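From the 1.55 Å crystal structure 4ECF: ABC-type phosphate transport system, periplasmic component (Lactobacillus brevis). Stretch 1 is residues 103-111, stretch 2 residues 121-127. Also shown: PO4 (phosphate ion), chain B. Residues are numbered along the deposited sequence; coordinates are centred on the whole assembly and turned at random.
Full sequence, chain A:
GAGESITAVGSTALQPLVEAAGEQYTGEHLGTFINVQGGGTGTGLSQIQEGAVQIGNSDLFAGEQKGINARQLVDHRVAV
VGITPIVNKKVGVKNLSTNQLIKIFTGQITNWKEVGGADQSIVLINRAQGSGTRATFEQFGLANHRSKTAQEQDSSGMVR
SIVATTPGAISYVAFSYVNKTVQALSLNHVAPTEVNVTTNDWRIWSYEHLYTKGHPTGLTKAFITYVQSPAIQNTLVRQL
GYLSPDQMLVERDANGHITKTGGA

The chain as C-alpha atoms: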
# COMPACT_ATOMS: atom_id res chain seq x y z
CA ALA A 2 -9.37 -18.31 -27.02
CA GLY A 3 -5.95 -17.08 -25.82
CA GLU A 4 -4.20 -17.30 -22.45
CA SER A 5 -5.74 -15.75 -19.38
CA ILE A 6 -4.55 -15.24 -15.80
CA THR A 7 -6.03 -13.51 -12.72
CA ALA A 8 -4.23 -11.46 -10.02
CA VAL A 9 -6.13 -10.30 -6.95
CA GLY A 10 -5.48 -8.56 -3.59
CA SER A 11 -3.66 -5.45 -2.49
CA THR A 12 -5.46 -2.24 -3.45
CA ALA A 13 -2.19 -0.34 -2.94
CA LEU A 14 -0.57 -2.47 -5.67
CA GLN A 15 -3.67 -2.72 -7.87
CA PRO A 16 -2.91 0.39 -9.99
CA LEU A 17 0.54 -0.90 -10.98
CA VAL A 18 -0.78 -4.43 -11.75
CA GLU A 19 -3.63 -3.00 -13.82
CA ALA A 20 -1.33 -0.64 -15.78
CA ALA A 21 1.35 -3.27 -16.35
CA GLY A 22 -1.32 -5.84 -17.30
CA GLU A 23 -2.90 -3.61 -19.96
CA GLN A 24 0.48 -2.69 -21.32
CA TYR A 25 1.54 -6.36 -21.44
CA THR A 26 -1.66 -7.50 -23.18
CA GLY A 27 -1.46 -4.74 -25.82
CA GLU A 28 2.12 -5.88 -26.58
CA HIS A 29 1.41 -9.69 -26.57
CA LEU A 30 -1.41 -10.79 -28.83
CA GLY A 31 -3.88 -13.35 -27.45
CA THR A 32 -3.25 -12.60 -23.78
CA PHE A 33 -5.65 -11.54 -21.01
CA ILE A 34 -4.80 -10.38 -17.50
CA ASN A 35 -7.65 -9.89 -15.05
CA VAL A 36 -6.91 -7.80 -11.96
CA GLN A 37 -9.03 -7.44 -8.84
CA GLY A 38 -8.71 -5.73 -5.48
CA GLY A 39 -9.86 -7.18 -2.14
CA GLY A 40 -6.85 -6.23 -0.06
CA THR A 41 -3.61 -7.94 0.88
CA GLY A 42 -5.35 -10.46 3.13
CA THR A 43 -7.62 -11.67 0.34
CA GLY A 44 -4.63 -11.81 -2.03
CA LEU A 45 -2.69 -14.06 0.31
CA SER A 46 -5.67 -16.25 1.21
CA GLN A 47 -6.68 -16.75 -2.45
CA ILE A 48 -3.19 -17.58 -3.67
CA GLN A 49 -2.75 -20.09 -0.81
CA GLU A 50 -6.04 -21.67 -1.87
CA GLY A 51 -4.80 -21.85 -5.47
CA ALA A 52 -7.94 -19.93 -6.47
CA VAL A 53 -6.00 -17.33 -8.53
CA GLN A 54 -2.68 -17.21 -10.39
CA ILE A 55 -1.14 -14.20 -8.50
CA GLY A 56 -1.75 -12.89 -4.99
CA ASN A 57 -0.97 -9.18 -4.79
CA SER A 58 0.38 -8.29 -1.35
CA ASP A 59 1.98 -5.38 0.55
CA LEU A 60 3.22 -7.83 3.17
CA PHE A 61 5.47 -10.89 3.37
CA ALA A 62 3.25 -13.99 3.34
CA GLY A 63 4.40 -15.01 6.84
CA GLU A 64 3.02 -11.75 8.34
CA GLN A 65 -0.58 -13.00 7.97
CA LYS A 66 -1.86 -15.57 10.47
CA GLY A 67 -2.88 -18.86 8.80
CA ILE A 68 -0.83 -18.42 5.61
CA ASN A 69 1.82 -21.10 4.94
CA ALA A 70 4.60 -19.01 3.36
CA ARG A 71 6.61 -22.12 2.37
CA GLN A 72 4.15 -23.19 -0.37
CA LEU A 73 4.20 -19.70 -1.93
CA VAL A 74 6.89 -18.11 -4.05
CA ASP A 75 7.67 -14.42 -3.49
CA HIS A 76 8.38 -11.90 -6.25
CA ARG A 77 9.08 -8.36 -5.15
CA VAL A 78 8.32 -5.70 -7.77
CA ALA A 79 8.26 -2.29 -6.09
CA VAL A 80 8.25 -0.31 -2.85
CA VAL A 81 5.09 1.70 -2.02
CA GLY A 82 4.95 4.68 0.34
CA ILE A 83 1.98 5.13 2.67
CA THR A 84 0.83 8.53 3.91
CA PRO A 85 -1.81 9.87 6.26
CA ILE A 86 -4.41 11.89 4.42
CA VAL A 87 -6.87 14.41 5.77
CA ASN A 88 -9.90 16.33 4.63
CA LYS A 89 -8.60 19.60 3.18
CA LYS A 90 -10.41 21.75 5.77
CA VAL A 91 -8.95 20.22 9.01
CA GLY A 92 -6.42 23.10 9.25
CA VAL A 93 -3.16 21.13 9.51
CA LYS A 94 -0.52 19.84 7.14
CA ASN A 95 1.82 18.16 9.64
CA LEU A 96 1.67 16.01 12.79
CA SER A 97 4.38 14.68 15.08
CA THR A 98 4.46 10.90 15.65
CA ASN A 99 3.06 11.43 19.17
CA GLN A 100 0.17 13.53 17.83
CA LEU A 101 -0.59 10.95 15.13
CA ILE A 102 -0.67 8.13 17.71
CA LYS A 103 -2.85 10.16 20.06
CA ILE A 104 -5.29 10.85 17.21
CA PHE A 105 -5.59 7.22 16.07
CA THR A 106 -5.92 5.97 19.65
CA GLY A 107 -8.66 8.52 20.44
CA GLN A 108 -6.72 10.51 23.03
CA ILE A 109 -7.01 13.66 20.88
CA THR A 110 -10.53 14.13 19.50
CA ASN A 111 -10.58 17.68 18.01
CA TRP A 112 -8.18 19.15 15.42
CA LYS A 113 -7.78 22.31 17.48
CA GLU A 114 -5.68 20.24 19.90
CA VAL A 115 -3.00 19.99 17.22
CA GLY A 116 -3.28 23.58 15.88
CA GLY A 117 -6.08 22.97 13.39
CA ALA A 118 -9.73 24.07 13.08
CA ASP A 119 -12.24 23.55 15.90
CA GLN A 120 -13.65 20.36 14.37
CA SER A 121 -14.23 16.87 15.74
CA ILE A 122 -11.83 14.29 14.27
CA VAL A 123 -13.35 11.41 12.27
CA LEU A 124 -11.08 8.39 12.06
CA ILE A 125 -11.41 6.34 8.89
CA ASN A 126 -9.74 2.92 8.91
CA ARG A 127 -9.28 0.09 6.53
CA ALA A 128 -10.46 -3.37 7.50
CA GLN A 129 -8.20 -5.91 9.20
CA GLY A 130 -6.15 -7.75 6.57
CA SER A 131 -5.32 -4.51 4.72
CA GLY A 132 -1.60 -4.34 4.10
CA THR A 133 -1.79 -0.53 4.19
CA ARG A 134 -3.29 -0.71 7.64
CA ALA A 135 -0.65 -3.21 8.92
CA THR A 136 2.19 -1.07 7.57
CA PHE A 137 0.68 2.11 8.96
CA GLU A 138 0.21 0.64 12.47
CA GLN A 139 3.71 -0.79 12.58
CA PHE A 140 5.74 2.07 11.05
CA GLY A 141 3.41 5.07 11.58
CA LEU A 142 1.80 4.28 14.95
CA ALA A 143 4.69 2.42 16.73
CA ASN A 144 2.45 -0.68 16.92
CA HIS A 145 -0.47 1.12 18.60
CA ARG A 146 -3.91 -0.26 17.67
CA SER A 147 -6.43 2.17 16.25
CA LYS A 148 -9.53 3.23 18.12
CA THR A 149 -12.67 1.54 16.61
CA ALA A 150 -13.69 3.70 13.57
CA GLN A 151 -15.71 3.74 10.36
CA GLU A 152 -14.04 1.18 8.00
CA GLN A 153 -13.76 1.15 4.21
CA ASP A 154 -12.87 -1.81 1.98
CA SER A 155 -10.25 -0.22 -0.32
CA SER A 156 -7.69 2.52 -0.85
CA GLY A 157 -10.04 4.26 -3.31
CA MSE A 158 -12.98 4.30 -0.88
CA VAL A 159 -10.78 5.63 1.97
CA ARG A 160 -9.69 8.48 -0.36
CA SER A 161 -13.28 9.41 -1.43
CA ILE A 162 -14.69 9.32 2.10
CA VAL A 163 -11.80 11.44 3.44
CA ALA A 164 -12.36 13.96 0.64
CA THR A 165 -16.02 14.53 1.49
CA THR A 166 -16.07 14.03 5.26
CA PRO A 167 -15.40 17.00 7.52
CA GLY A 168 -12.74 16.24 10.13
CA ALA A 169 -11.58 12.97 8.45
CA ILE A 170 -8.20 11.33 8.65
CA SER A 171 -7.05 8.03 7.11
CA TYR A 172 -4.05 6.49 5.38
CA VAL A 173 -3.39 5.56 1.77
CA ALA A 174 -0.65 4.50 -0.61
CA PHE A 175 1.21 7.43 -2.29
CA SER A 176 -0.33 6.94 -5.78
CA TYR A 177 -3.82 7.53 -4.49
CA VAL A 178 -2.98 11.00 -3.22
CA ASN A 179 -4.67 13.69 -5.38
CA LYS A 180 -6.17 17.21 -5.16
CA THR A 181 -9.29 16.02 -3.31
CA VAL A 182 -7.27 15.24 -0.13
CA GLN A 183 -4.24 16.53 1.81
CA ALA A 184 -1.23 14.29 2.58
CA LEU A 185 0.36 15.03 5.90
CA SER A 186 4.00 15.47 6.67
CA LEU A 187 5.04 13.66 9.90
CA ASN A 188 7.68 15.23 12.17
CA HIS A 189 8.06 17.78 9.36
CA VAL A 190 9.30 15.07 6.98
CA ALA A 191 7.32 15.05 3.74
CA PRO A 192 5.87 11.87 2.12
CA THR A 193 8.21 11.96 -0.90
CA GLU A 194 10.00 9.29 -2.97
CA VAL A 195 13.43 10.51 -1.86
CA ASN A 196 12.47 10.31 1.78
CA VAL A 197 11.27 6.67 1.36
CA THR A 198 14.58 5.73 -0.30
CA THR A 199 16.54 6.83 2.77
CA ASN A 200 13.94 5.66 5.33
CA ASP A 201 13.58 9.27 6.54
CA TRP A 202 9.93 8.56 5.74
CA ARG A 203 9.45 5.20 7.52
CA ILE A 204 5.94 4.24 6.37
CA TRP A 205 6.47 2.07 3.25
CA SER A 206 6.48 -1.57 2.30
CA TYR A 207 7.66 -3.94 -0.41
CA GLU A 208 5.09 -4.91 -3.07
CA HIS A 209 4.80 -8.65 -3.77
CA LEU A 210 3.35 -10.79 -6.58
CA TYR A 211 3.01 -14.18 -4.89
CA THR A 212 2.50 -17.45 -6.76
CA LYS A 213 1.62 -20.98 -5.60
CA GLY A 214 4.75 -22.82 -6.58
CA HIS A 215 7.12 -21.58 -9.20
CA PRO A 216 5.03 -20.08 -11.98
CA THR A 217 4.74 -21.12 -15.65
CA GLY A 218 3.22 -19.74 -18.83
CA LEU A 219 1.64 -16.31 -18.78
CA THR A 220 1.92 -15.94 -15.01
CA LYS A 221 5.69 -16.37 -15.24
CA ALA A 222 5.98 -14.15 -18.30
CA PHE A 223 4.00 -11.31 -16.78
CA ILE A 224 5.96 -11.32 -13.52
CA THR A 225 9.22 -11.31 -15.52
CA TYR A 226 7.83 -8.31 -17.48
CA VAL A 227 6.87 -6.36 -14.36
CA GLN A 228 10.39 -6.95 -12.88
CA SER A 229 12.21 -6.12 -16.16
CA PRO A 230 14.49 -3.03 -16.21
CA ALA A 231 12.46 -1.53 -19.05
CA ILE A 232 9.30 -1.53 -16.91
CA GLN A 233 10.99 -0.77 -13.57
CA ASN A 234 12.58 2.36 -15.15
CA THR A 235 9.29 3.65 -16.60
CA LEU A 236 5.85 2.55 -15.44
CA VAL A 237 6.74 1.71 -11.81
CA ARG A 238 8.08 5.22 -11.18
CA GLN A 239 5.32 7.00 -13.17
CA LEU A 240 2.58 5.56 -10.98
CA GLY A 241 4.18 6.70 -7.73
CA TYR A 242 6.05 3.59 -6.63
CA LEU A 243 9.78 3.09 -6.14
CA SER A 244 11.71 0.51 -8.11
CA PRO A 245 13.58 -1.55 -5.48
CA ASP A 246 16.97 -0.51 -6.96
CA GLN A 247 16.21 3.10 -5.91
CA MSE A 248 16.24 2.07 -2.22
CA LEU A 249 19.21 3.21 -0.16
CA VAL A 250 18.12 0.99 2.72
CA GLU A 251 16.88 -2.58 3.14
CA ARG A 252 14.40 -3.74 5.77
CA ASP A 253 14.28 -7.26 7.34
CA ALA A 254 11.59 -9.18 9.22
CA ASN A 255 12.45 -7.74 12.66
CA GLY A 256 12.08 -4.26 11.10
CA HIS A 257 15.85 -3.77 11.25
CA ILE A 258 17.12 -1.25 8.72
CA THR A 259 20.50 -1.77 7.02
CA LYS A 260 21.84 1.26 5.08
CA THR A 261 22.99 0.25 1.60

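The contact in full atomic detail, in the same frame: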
# COMPACT_ATOMS: atom_id res chain seq x y z
N LYS A 103 -1.79 9.69 19.17
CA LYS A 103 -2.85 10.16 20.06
C LYS A 103 -4.14 10.32 19.27
O LYS A 103 -5.21 10.12 19.83
CB LYS A 103 -2.47 11.44 20.79
CG LYS A 103 -1.46 11.21 21.91
CD LYS A 103 -1.16 12.53 22.60
CE LYS A 103 -0.39 12.35 23.89
NZ LYS A 103 -0.28 13.68 24.54
N ILE A 104 -4.06 10.75 18.02
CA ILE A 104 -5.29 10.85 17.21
C ILE A 104 -5.89 9.48 16.92
O ILE A 104 -7.09 9.27 17.11
CB ILE A 104 -5.05 11.69 15.92
CG1 ILE A 104 -4.88 13.16 16.34
CG2 ILE A 104 -6.18 11.48 14.87
CD1 ILE A 104 -4.45 14.12 15.25
N PHE A 105 -5.08 8.55 16.44
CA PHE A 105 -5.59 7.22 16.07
C PHE A 105 -6.02 6.36 17.26
O PHE A 105 -6.86 5.48 17.10
CB PHE A 105 -4.61 6.51 15.12
CG PHE A 105 -4.85 6.84 13.67
CD1 PHE A 105 -5.78 6.11 12.93
CD2 PHE A 105 -4.27 7.94 13.07
CE1 PHE A 105 -6.04 6.44 11.59
CE2 PHE A 105 -4.52 8.28 11.75
CZ PHE A 105 -5.43 7.53 11.02
N THR A 106 -5.46 6.63 18.44
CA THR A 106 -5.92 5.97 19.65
C THR A 106 -7.11 6.63 20.31
O THR A 106 -7.63 6.10 21.33
CB THR A 106 -4.79 5.80 20.67
OG1 THR A 106 -4.36 7.08 21.06
CG2 THR A 106 -3.66 4.95 20.06
N GLY A 107 -7.52 7.81 19.85
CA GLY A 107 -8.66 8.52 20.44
C GLY A 107 -8.36 9.42 21.62
O GLY A 107 -9.27 9.92 22.27
N GLN A 108 -7.09 9.61 21.95
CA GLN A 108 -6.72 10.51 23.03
C GLN A 108 -6.92 11.99 22.68
O GLN A 108 -7.17 12.80 23.55
CB GLN A 108 -5.25 10.29 23.41
CG GLN A 108 -5.00 8.91 23.99
CD GLN A 108 -3.53 8.70 24.19
OE1 GLN A 108 -2.95 9.29 25.10
NE2 GLN A 108 -2.92 7.94 23.30
N ILE A 109 -6.74 12.33 21.41
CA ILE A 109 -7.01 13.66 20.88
C ILE A 109 -8.23 13.51 19.98
O ILE A 109 -8.28 12.60 19.13
CB ILE A 109 -5.83 14.18 20.06
CG1 ILE A 109 -4.68 14.63 21.00
CG2 ILE A 109 -6.25 15.33 19.14
CD1 ILE A 109 -3.38 14.92 20.27
N THR A 110 -9.25 14.33 20.21
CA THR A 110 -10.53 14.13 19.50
C THR A 110 -10.99 15.35 18.67
O THR A 110 -12.00 15.27 17.99
CB THR A 110 -11.67 13.78 20.48
OG1 THR A 110 -11.81 14.83 21.42
CG2 THR A 110 -11.37 12.43 21.20
N ASN A 111 -10.28 16.47 18.76
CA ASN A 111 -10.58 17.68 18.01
C ASN A 111 -9.28 18.22 17.37
O ASN A 111 -8.21 18.27 18.00
CB ASN A 111 -11.22 18.69 18.96
CG ASN A 111 -11.78 19.89 18.24
OD1 ASN A 111 -11.03 20.65 17.64
ND2 ASN A 111 -13.12 20.11 18.36
N SER A 121 -14.43 18.22 15.24
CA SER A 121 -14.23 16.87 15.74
C SER A 121 -13.52 16.02 14.69
O SER A 121 -13.82 16.12 13.49
CB SER A 121 -15.57 16.25 16.15
OG SER A 121 -15.38 14.92 16.58
N ILE A 122 -12.58 15.19 15.14
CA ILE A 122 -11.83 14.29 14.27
C ILE A 122 -12.69 13.07 13.94
O ILE A 122 -13.39 12.55 14.84
CB ILE A 122 -10.53 13.84 14.93
CG1 ILE A 122 -9.67 15.05 15.25
CG2 ILE A 122 -9.83 12.77 14.07
CD1 ILE A 122 -8.34 14.73 15.93
N VAL A 123 -12.68 12.63 12.68
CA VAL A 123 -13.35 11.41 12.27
C VAL A 123 -12.30 10.46 11.74
O VAL A 123 -11.75 10.69 10.64
CB VAL A 123 -14.39 11.69 11.15
CG1 VAL A 123 -15.05 10.39 10.69
CG2 VAL A 123 -15.43 12.71 11.61
N LEU A 124 -12.03 9.40 12.50
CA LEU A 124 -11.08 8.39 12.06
C LEU A 124 -11.74 7.53 11.00
O LEU A 124 -12.89 7.08 11.16
CB LEU A 124 -10.61 7.51 13.24
CG LEU A 124 -9.91 8.23 14.38
CD1 LEU A 124 -9.63 7.23 15.51
CD2 LEU A 124 -8.65 8.95 13.93
N ILE A 125 -11.00 7.29 9.92
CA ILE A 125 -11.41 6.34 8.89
C ILE A 125 -10.33 5.28 8.79
O ILE A 125 -9.16 5.59 8.60
CB ILE A 125 -11.61 7.05 7.53
CG1 ILE A 125 -12.58 8.24 7.66
CG2 ILE A 125 -12.07 6.06 6.47
CD1 ILE A 125 -14.01 7.87 7.91
N ASN A 126 -10.70 4.01 8.96
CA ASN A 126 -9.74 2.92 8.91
C ASN A 126 -10.02 2.01 7.74
O ASN A 126 -11.13 2.00 7.18
CB ASN A 126 -9.80 2.09 10.21
CG ASN A 126 -8.95 2.69 11.30
OD1 ASN A 126 -9.45 2.98 12.38
ND2 ASN A 126 -7.68 2.85 11.05
N ARG A 127 -9.01 1.23 7.35
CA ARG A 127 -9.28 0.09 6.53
C ARG A 127 -9.61 -1.09 7.43
O ARG A 127 -9.28 -1.11 8.63
CB ARG A 127 -8.05 -0.24 5.66
CG ARG A 127 -7.72 0.82 4.62
CD ARG A 127 -8.60 0.75 3.36
NE ARG A 127 -8.59 -0.62 2.85
CZ ARG A 127 -7.59 -1.13 2.15
NH1 ARG A 127 -6.55 -0.38 1.82
NH2 ARG A 127 -7.62 -2.39 1.80
P PO4 B . -4.24 -3.06 0.84
O1 PO4 B . -4.28 -2.03 1.96
O2 PO4 B . -3.87 -4.42 1.30
O3 PO4 B . -5.51 -3.08 0.03
O4 PO4 B . -3.12 -2.61 -0.22
O HOH W 1 -13.31 12.68 17.50

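The two stretches meet along a mainly apolar seam, burying 436 Å² in total, and are tied by direct backbone bonding at one end. There, Asn111 and Ser121 form a single beta bridge, their CA atoms 4.4 Å apart. The direct hydrogen bond runs from Ile122 N to Thr110 O, 2.9 Å and nearly linear at 177°. The same carbonyl accepts more: Ser121 CA lies 3.5 Å from Thr110 O in a CA-H...O contact, and a water donates to Thr110 O (2.9 Å) and to Ile122 O (2.7 Å) while accepting from Ser121 OG (3.2 Å).

In stretch 2 the CA-to-CB bonds of Ile122 and Leu124 point toward stretch 1, whereas that of Val123 points away, the alternation expected of an extended chain. Ile122 is m,t (chi1 -59°, chi2 179°), an extended conformer that brings CD1 against both Ile104 and Ile109: Ile122 CD1 lies 3.8 Å from Ile104 CG1 and 3.9 Å from Ile109 CG2. Leu124 (chi1 -60°, chi2 175°) splits its methyls. Leu124 CD2 sits 3.7 Å from Ile104 CG2 and 4.2 Å from the centroid of the Phe105 ring, only 12° off the normal, a CH-pi contact over the face; Leu124 CD1 lies 3.6 Å from Phe105 O.

Phe105 leaves its CA sideways, but chi1 of -88° brings the ring nearer stretch 2, and chi2 of -87° sets its plane, so that one face meets Leu124 CD2. Its edge meets polar atoms, with Phe105 CE1 4.0 Å from Asn126 ND2, an amide hydrogen-bonded elsewhere in the structure.

Gly107 closes the helical end of stretch 1 in a Schellman motif. Its phi of 87° would jam a CB against the preceding carbonyl oxygen. Gly107 N bonds Ile104 O (3.1 Å), and the weak bond from Gln108 N reaches Lys103 O (2.9 Å).

Beyond the seam, Arg127 NH2 bonds phosphate O3 at 2.8 Å (164°).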